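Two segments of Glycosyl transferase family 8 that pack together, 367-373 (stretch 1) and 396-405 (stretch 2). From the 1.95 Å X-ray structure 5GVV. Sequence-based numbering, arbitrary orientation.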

# COMPACT_ATOMS: atom_id res chain seq x y z
N LYS A 367 11.45 21.88 32.47
CA LYS A 367 10.12 21.92 31.86
C LYS A 367 9.07 22.29 32.90
O LYS A 367 9.10 21.78 34.02
CB LYS A 367 9.80 20.56 31.24
CG LYS A 367 10.84 20.06 30.23
CD LYS A 367 10.87 20.93 28.97
CE LYS A 367 11.92 20.43 27.98
NZ LYS A 367 11.87 21.19 26.70
N PRO A 368 8.14 23.19 32.53
CA PRO A 368 7.00 23.51 33.39
C PRO A 368 6.10 22.29 33.49
O PRO A 368 6.07 21.50 32.54
CB PRO A 368 6.27 24.61 32.62
CG PRO A 368 6.66 24.39 31.19
CD PRO A 368 8.09 23.92 31.25
N MSE A 369 5.40 22.14 34.61
CA MSE A 369 4.54 20.99 34.82
C MSE A 369 3.27 21.42 35.55
O MSE A 369 3.34 22.18 36.52
CB MSE A 369 5.28 19.91 35.60
CG MSE A 369 4.44 18.70 35.99
SE MSE A 369 5.54 17.33 36.82
CE MSE A 369 6.31 18.38 38.27
N ILE A 370 2.12 20.96 35.08
CA ILE A 370 0.86 21.29 35.74
C ILE A 370 0.06 20.02 35.99
O ILE A 370 0.38 18.96 35.43
CB ILE A 370 0.03 22.30 34.92
CG1 ILE A 370 -0.38 21.69 33.57
CG2 ILE A 370 0.82 23.59 34.71
CD1 ILE A 370 -1.25 22.61 32.73
N ALA A 371 -0.96 20.10 36.84
CA ALA A 371 -1.70 18.90 37.21
C ALA A 371 -3.15 19.22 37.55
O ALA A 371 -3.53 20.39 37.67
CB ALA A 371 -1.02 18.21 38.39
N PHE A 372 -3.96 18.17 37.69
CA PHE A 372 -5.31 18.32 38.23
C PHE A 372 -5.27 18.10 39.73
O PHE A 372 -4.32 17.50 40.23
CB PHE A 372 -6.28 17.32 37.60
CG PHE A 372 -6.80 17.74 36.25
CD1 PHE A 372 -7.62 18.85 36.12
CD2 PHE A 372 -6.49 17.01 35.11
CE1 PHE A 372 -8.11 19.24 34.89
CE2 PHE A 372 -6.98 17.38 33.86
CZ PHE A 372 -7.79 18.50 33.75
N ASP A 373 -6.29 18.59 40.44
CA ASP A 373 -6.39 18.44 41.89
C ASP A 373 -6.25 16.98 42.32
O ASP A 373 -5.68 16.69 43.38
CB ASP A 373 -7.72 19.02 42.40
CG ASP A 373 -8.91 18.55 41.58
OD1 ASP A 373 -8.76 17.60 40.79
OD2 ASP A 373 -10.01 19.13 41.73
N LYS A 396 -10.48 25.21 32.89
CA LYS A 396 -9.41 25.95 33.55
C LYS A 396 -8.02 25.47 33.15
O LYS A 396 -7.08 26.27 33.06
CB LYS A 396 -9.59 25.90 35.07
CG LYS A 396 -10.80 26.71 35.56
CD LYS A 396 -10.89 26.75 37.07
CE LYS A 396 -11.80 27.88 37.53
NZ LYS A 396 -13.13 27.88 36.86
N MSE A 397 -7.86 24.17 32.91
CA MSE A 397 -6.55 23.69 32.45
C MSE A 397 -6.34 24.00 30.98
O MSE A 397 -5.21 24.22 30.54
CB MSE A 397 -6.34 22.21 32.71
CG MSE A 397 -4.90 21.79 32.36
SE MSE A 397 -4.56 19.92 32.63
CE MSE A 397 -4.51 19.92 34.56
N VAL A 398 -7.44 23.99 30.22
CA VAL A 398 -7.39 24.39 28.81
C VAL A 398 -6.76 25.77 28.71
O VAL A 398 -5.79 25.97 27.99
CB VAL A 398 -8.79 24.43 28.18
CG1 VAL A 398 -8.72 24.96 26.75
CG2 VAL A 398 -9.42 23.05 28.19
N ALA A 399 -7.31 26.71 29.47
CA ALA A 399 -6.81 28.08 29.53
C ALA A 399 -5.36 28.13 30.03
O ALA A 399 -4.55 28.91 29.54
CB ALA A 399 -7.70 28.93 30.42
N ALA A 400 -5.06 27.29 31.02
CA ALA A 400 -3.70 27.21 31.56
C ALA A 400 -2.72 26.79 30.46
O ALA A 400 -1.66 27.38 30.31
CB ALA A 400 -3.66 26.23 32.71
N ILE A 401 -3.09 25.75 29.71
CA ILE A 401 -2.23 25.26 28.64
C ILE A 401 -2.00 26.32 27.56
O ILE A 401 -0.87 26.51 27.10
CB ILE A 401 -2.81 23.96 28.03
CG1 ILE A 401 -2.71 22.82 29.05
CG2 ILE A 401 -2.07 23.59 26.76
CD1 ILE A 401 -3.48 21.56 28.68
N ARG A 402 -3.06 27.03 27.17
CA ARG A 402 -2.94 28.09 26.17
C ARG A 402 -2.05 29.26 26.60
O ARG A 402 -1.53 29.99 25.76
CB ARG A 402 -4.32 28.60 25.75
CG ARG A 402 -4.93 27.79 24.61
CD ARG A 402 -6.32 28.26 24.21
NE ARG A 402 -6.75 27.62 22.97
CZ ARG A 402 -7.82 26.83 22.87
NH1 ARG A 402 -8.58 26.59 23.93
NH2 ARG A 402 -8.14 26.29 21.70
N SER A 403 -1.87 29.43 27.91
CA SER A 403 -1.02 30.50 28.42
C SER A 403 0.45 30.24 28.11
O SER A 403 1.27 31.16 28.12
CB SER A 403 -1.22 30.69 29.93
OG SER A 403 -0.49 29.73 30.68
N TYR A 404 0.78 28.98 27.83
CA TYR A 404 2.16 28.61 27.51
C TYR A 404 2.50 28.83 26.04
O TYR A 404 3.67 28.76 25.65
CB TYR A 404 2.44 27.16 27.93
CG TYR A 404 2.52 27.00 29.42
CD1 TYR A 404 1.38 26.73 30.17
CD2 TYR A 404 3.73 27.14 30.09
CE1 TYR A 404 1.45 26.59 31.54
CE2 TYR A 404 3.81 27.00 31.46
CZ TYR A 404 2.67 26.73 32.18
OH TYR A 404 2.73 26.59 33.54
N MSE A 405 1.53 29.19 25.27
CA MSE A 405 1.81 29.42 23.92
C MSE A 405 2.18 30.77 23.49
O MSE A 405 1.54 31.75 23.87
CB MSE A 405 0.53 29.21 23.12
CG MSE A 405 -0.13 27.92 23.44
SE MSE A 405 -1.76 27.73 22.33
CE MSE A 405 -2.17 25.90 22.71

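A helix can pack on a strand mainly through apolar side chains, with no hydrogen bond between the stretches, and this antiparallel pair, its axes 10.1 Å apart at closest approach, illustrates the principle. The contact covers 363 Å², both sides summed, and Ile370, Met397 and Phe372 are buried. Met397, a selenomethionine, covers the most surface. Extended through t rotamers at chi1 and chi2, it carries its terminal methyl over one face of the Phe372 ring; CE of Met397 lies 3.4 Å from the ring centroid of Phe372, almost exactly on the normal, and SE of Met397 follows at 4.0 Å from the same centroid. Such a slim, unbranched chain can lie close to an aromatic face. CE of Met397 also lies 3.3 Å from O of Ala371.

Ile370 is the strand's main contribution. Alternation along the strand turns its CA-to-CB bond toward the helix, while those of Met369 and Ala371 point away. Branched and wholly apolar, it needs no polar partner: its CD1 reaches Met397 CG at 3.8 Å, Ile401 CG1 at 4.0 Å and, more loosely, CB of the small Ala400 at 4.3 Å, while CG2 of Ile370 meets Tyr404, 3.7 Å from its OH.

Tyr404, in the type I turn from Arg402 to Met405, extends the contact toward Pro368, whose CB sits 3.6 Å from Tyr404 CE2. Here, at the partly exposed end, a ring bearing a polar hydroxyl suits the setting.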